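Local coordinates for transcription regulator, Crp family (PDB 4EV0), which activates transcription from a set of promoters in a cAMP-dependent manner, binding DNA as a homodimer through winged helix-turn-helix domains, at residues B[141-145]-B[211-216]; B[165-169]-B[180-184]. One frame throughout, in Å; residues are numbered along the deposited sequence.

Contact 1. Residues B[141-145]-B[211-216]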
# COMPACT_ATOMS: atom_id res chain seq x y z
N GLU B 141 14.22 13.30 -3.54
CA GLU B 141 13.70 13.71 -2.24
C GLU B 141 14.38 12.93 -1.09
O GLU B 141 14.63 13.49 -0.01
CB GLU B 141 12.20 13.50 -2.19
CG GLU B 141 11.41 14.36 -3.14
CD GLU B 141 10.01 13.83 -3.37
OE1 GLU B 141 9.04 14.52 -2.96
OE2 GLU B 141 9.87 12.72 -3.93
N ALA B 142 14.67 11.66 -1.34
CA ALA B 142 15.46 10.87 -0.40
C ALA B 142 16.79 11.60 -0.11
O ALA B 142 17.20 11.70 1.03
CB ALA B 142 15.68 9.45 -0.93
N ARG B 143 17.41 12.13 -1.16
CA ARG B 143 18.69 12.83 -1.04
C ARG B 143 18.59 14.05 -0.10
O ARG B 143 19.37 14.17 0.84
CB ARG B 143 19.16 13.24 -2.43
CG ARG B 143 20.51 13.90 -2.46
CD ARG B 143 21.12 13.80 -3.86
NE ARG B 143 22.30 14.65 -3.99
CZ ARG B 143 22.24 15.93 -4.34
NH1 ARG B 143 21.07 16.49 -4.62
NH2 ARG B 143 23.36 16.64 -4.43
N ASN B 144 17.62 14.92 -0.35
CA ASN B 144 17.30 16.04 0.54
C ASN B 144 17.11 15.60 2.00
O ASN B 144 17.66 16.20 2.92
CB ASN B 144 16.00 16.73 0.10
CG ASN B 144 16.04 17.25 -1.33
OD1 ASN B 144 15.10 17.04 -2.10
ND2 ASN B 144 17.11 17.96 -1.69
N ARG B 145 16.29 14.58 2.20
CA ARG B 145 15.93 14.12 3.53
C ARG B 145 17.12 13.54 4.30
O ARG B 145 17.25 13.75 5.50
CB ARG B 145 14.78 13.11 3.44
CG ARG B 145 13.48 13.75 3.00
CD ARG B 145 12.29 12.83 3.05
NE ARG B 145 11.12 13.53 2.50
CZ ARG B 145 9.88 13.05 2.50
NH1 ARG B 145 9.63 11.85 3.04
NH2 ARG B 145 8.90 13.77 1.97
N ILE B 211 22.14 21.12 -0.26
CA ILE B 211 21.49 19.91 -0.75
C ILE B 211 20.23 19.58 0.07
O ILE B 211 19.23 19.16 -0.51
CB ILE B 211 22.47 18.69 -0.79
CG1 ILE B 211 23.58 18.94 -1.81
CG2 ILE B 211 21.72 17.41 -1.16
CD1 ILE B 211 24.70 17.93 -1.76
N ALA B 212 20.29 19.78 1.39
CA ALA B 212 19.15 19.50 2.26
C ALA B 212 17.93 20.33 1.86
O ALA B 212 16.79 19.85 1.85
CB ALA B 212 19.49 19.75 3.71
N PHE B 213 18.18 21.59 1.50
CA PHE B 213 17.09 22.49 1.17
C PHE B 213 16.84 22.58 -0.32
O PHE B 213 16.12 23.46 -0.78
CB PHE B 213 17.32 23.86 1.78
CG PHE B 213 17.33 23.81 3.27
CD1 PHE B 213 16.16 23.50 3.96
CD2 PHE B 213 18.50 24.01 3.98
CE1 PHE B 213 16.15 23.43 5.34
CE2 PHE B 213 18.49 23.94 5.37
CZ PHE B 213 17.31 23.65 6.05
N GLY B 214 17.40 21.63 -1.06
CA GLY B 214 16.99 21.41 -2.44
C GLY B 214 17.37 22.51 -3.42
O GLY B 214 16.84 22.59 -4.54
N LEU B 215 18.28 23.38 -3.01
CA LEU B 215 18.83 24.34 -3.95
C LEU B 215 20.17 23.85 -4.51
O LEU B 215 20.85 24.55 -5.25
CB LEU B 215 18.90 25.75 -3.35
CG LEU B 215 19.12 25.93 -1.84
CD1 LEU B 215 20.58 26.11 -1.54
CD2 LEU B 215 18.31 27.10 -1.30
N ALA B 216 20.54 22.62 -4.15
CA ALA B 216 21.68 21.93 -4.76
C ALA B 216 21.44 20.42 -4.71
O ALA B 216 22.28 19.62 -5.08
CB ALA B 216 22.97 22.31 -4.06
OXT ALA B 216 20.38 19.96 -4.29
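Asn144 ND2 donates to the backbone carbonyl of Ile211, with 2.7 Å between Asn144 ND2 and Ile211 O and a C=O...N angle of 174°, so the donor sits almost straight ahead of the oxygen. That oxygen also accepts from Gly214 N within its own turn, so two donors grip it. One helical residue earlier, Arg143 lays its guanidinium across Ile211: Ile211 CG2 stands over the centre of one face, 3.5 Å from Arg143 CZ, and the two side chains cross at about a right angle. Its reach comes from a nearly extended chain that leaves with CG anti to the backbone N (chi1 -176°). The main polar partner of Arg143 is Glu190, whose OE2 forms a salt bridge with NH2. The C-terminal carboxylate adds to it: Arg143 NH2 hydrogen-bonds in plane to Ala216 O at 3.2 Å, and Arg143 NH1 forms a salt bridge to Ala216 OXT at 3.6 Å, though Ala216 is poorly ordered. Tyr148 of the second subunit hydrogen-bonds through OH to Ala212 O and packs on Asn144. Gly214 (phi 69°) is the C-prime residue of a Schellman motif, with Leu215 N bonded to Glu210 O and Gly214 N to Ile211 O, ending helix 205-212 against helix 139-154 of the winged helix-turn-helix domain.

Contact 2. Residues B[165-169]-B[180-184]. With SO4 (sulfate ion), chain I.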
# COMPACT_ATOMS: atom_id res chain seq x y z
N ARG B 165 25.48 4.51 12.33
CA ARG B 165 25.17 3.44 11.40
C ARG B 165 24.19 3.96 10.34
O ARG B 165 23.44 4.92 10.60
CB ARG B 165 24.57 2.24 12.14
CG ARG B 165 25.54 1.56 13.13
CD ARG B 165 26.67 0.89 12.38
NE ARG B 165 27.74 0.44 13.25
CZ ARG B 165 28.80 -0.24 12.83
NH1 ARG B 165 28.93 -0.54 11.54
NH2 ARG B 165 29.74 -0.63 13.69
N HIS B 166 24.19 3.36 9.15
CA HIS B 166 23.22 3.78 8.14
C HIS B 166 21.79 3.61 8.65
O HIS B 166 20.91 4.40 8.30
CB HIS B 166 23.42 3.02 6.82
CG HIS B 166 24.72 3.33 6.14
ND1 HIS B 166 25.05 2.82 4.90
CD2 HIS B 166 25.79 4.06 6.54
CE1 HIS B 166 26.26 3.23 4.56
NE2 HIS B 166 26.73 3.99 5.54
N HIS B 167 21.55 2.60 9.49
CA HIS B 167 20.19 2.37 9.98
C HIS B 167 19.72 3.44 10.97
O HIS B 167 18.54 3.79 10.98
CB HIS B 167 19.99 0.93 10.52
CG HIS B 167 20.65 0.66 11.84
ND1 HIS B 167 20.22 1.21 13.03
CD2 HIS B 167 21.70 -0.14 12.15
CE1 HIS B 167 21.00 0.78 14.01
NE2 HIS B 167 21.90 -0.03 13.51
N GLU B 168 20.64 3.99 11.76
CA GLU B 168 20.27 5.04 12.71
C GLU B 168 19.99 6.34 11.96
O GLU B 168 19.15 7.16 12.35
CB GLU B 168 21.38 5.26 13.74
CG GLU B 168 21.99 3.98 14.30
CD GLU B 168 23.06 4.25 15.36
OE1 GLU B 168 24.27 4.11 15.05
OE2 GLU B 168 22.69 4.60 16.51
N LEU B 169 20.71 6.51 10.86
CA LEU B 169 20.50 7.65 9.99
C LEU B 169 19.17 7.48 9.23
O LEU B 169 18.47 8.47 8.96
CB LEU B 169 21.69 7.72 9.03
CG LEU B 169 22.02 9.01 8.32
CD1 LEU B 169 21.86 10.18 9.27
CD2 LEU B 169 23.44 8.86 7.85
N VAL B 180 19.46 5.09 2.33
CA VAL B 180 20.46 5.87 3.04
C VAL B 180 21.86 5.53 2.52
O VAL B 180 22.69 6.43 2.30
CB VAL B 180 20.39 5.71 4.59
CG1 VAL B 180 21.74 6.04 5.24
CG2 VAL B 180 19.30 6.61 5.17
N SER B 181 22.11 4.24 2.30
CA SER B 181 23.41 3.84 1.76
C SER B 181 23.56 4.34 0.34
O SER B 181 24.61 4.84 -0.04
CB SER B 181 23.62 2.32 1.83
OG SER B 181 23.58 1.86 3.16
N ARG B 182 22.49 4.23 -0.44
CA ARG B 182 22.49 4.74 -1.81
C ARG B 182 22.80 6.23 -1.83
O ARG B 182 23.62 6.70 -2.61
CB ARG B 182 21.15 4.47 -2.48
CG ARG B 182 20.87 3.00 -2.79
CD ARG B 182 19.52 2.84 -3.50
NE ARG B 182 19.45 3.62 -4.74
CZ ARG B 182 18.32 4.02 -5.32
NH1 ARG B 182 17.15 3.72 -4.76
NH2 ARG B 182 18.35 4.72 -6.45
N VAL B 183 22.12 6.98 -0.97
CA VAL B 183 22.33 8.42 -0.88
C VAL B 183 23.72 8.79 -0.39
O VAL B 183 24.37 9.68 -0.95
CB VAL B 183 21.28 9.09 0.04
CG1 VAL B 183 21.69 10.54 0.34
CG2 VAL B 183 19.90 9.03 -0.59
N LEU B 184 24.19 8.10 0.64
CA LEU B 184 25.53 8.35 1.17
C LEU B 184 26.62 8.06 0.15
O LEU B 184 27.62 8.77 0.08
CB LEU B 184 25.76 7.52 2.44
CG LEU B 184 25.08 8.08 3.68
CD1 LEU B 184 25.27 7.12 4.85
CD2 LEU B 184 25.65 9.47 3.99
S SO4 I . 26.72 0.93 8.29
O1 SO4 I . 27.11 -0.26 9.05
O2 SO4 I . 25.60 1.57 8.97
O3 SO4 I . 27.84 1.85 8.22
O4 SO4 I . 26.29 0.54 6.94
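The His166 imidazole lies between an apolar and an anionic neighbour: CD1 of Leu184 sits over one face, 3.7 Å from the ring centroid and 24° off the normal, a CH-pi contact, and O4 of a sulfate ion is modelled over the opposite face. At the ring edge, near its plane, His166 ND1 meets Ser181 OG in a hydrogen bond modelled very short, at 2.5 Å. Val180 approaches the base of this side chain, its CG1 lying 3.8 Å from His166 CB. The ring is brought across to helix 177-189 by chi1 of -65°, which sets CG beside the backbone N. Deeper in, Leu169 and Leu184 meet tip to tip, Leu169 CD2 to Leu184 CD1 at 3.9 Å, and Leu169 also packs on helix 139-154. With an alanine here instead of His166, Ser181 OG would probably lose this partner and the Leu184 CD1 methyl the ring on one side. The sulfate, probably from the crystallisation liquor, lies in the guanidinium plane of Arg165, Arg165 NH1 to O1 at 3.1 Å; its exact placement is doubtful, because O2 comes implausibly close to His166 N. An anion beside an arginine at the N-cap position, just ahead of the predicted helix-turn-helix, is nevertheless consistent with a surface suited to DNA phosphate.

Overall arrangement
Both contacts belong to the C-terminal DNA-binding domain, with centres about 15 Å apart, and contact 2 is nested along the chain inside the loop that contact 1 closes. They touch directly: Val183, on the helix-turn-helix segment 180-184, places CG1 4.0 Å from Arg143 CA and CG2 4.1 Å from Ala142 C. Helix 139-154 is therefore shared, receiving the C-terminal turn at 141-145 and packing against the helix-turn-helix through residues such as Val146, Ala149 and Leu150. Contact 1 also lies beside the second subunit, whereas contact 2 joins the two helices of the predicted DNA-binding motif. Neither contact includes residues of the cAMP pocket, such as Arg85 and Ser86, which is formed largely by the cyclic nucleotide-binding domain.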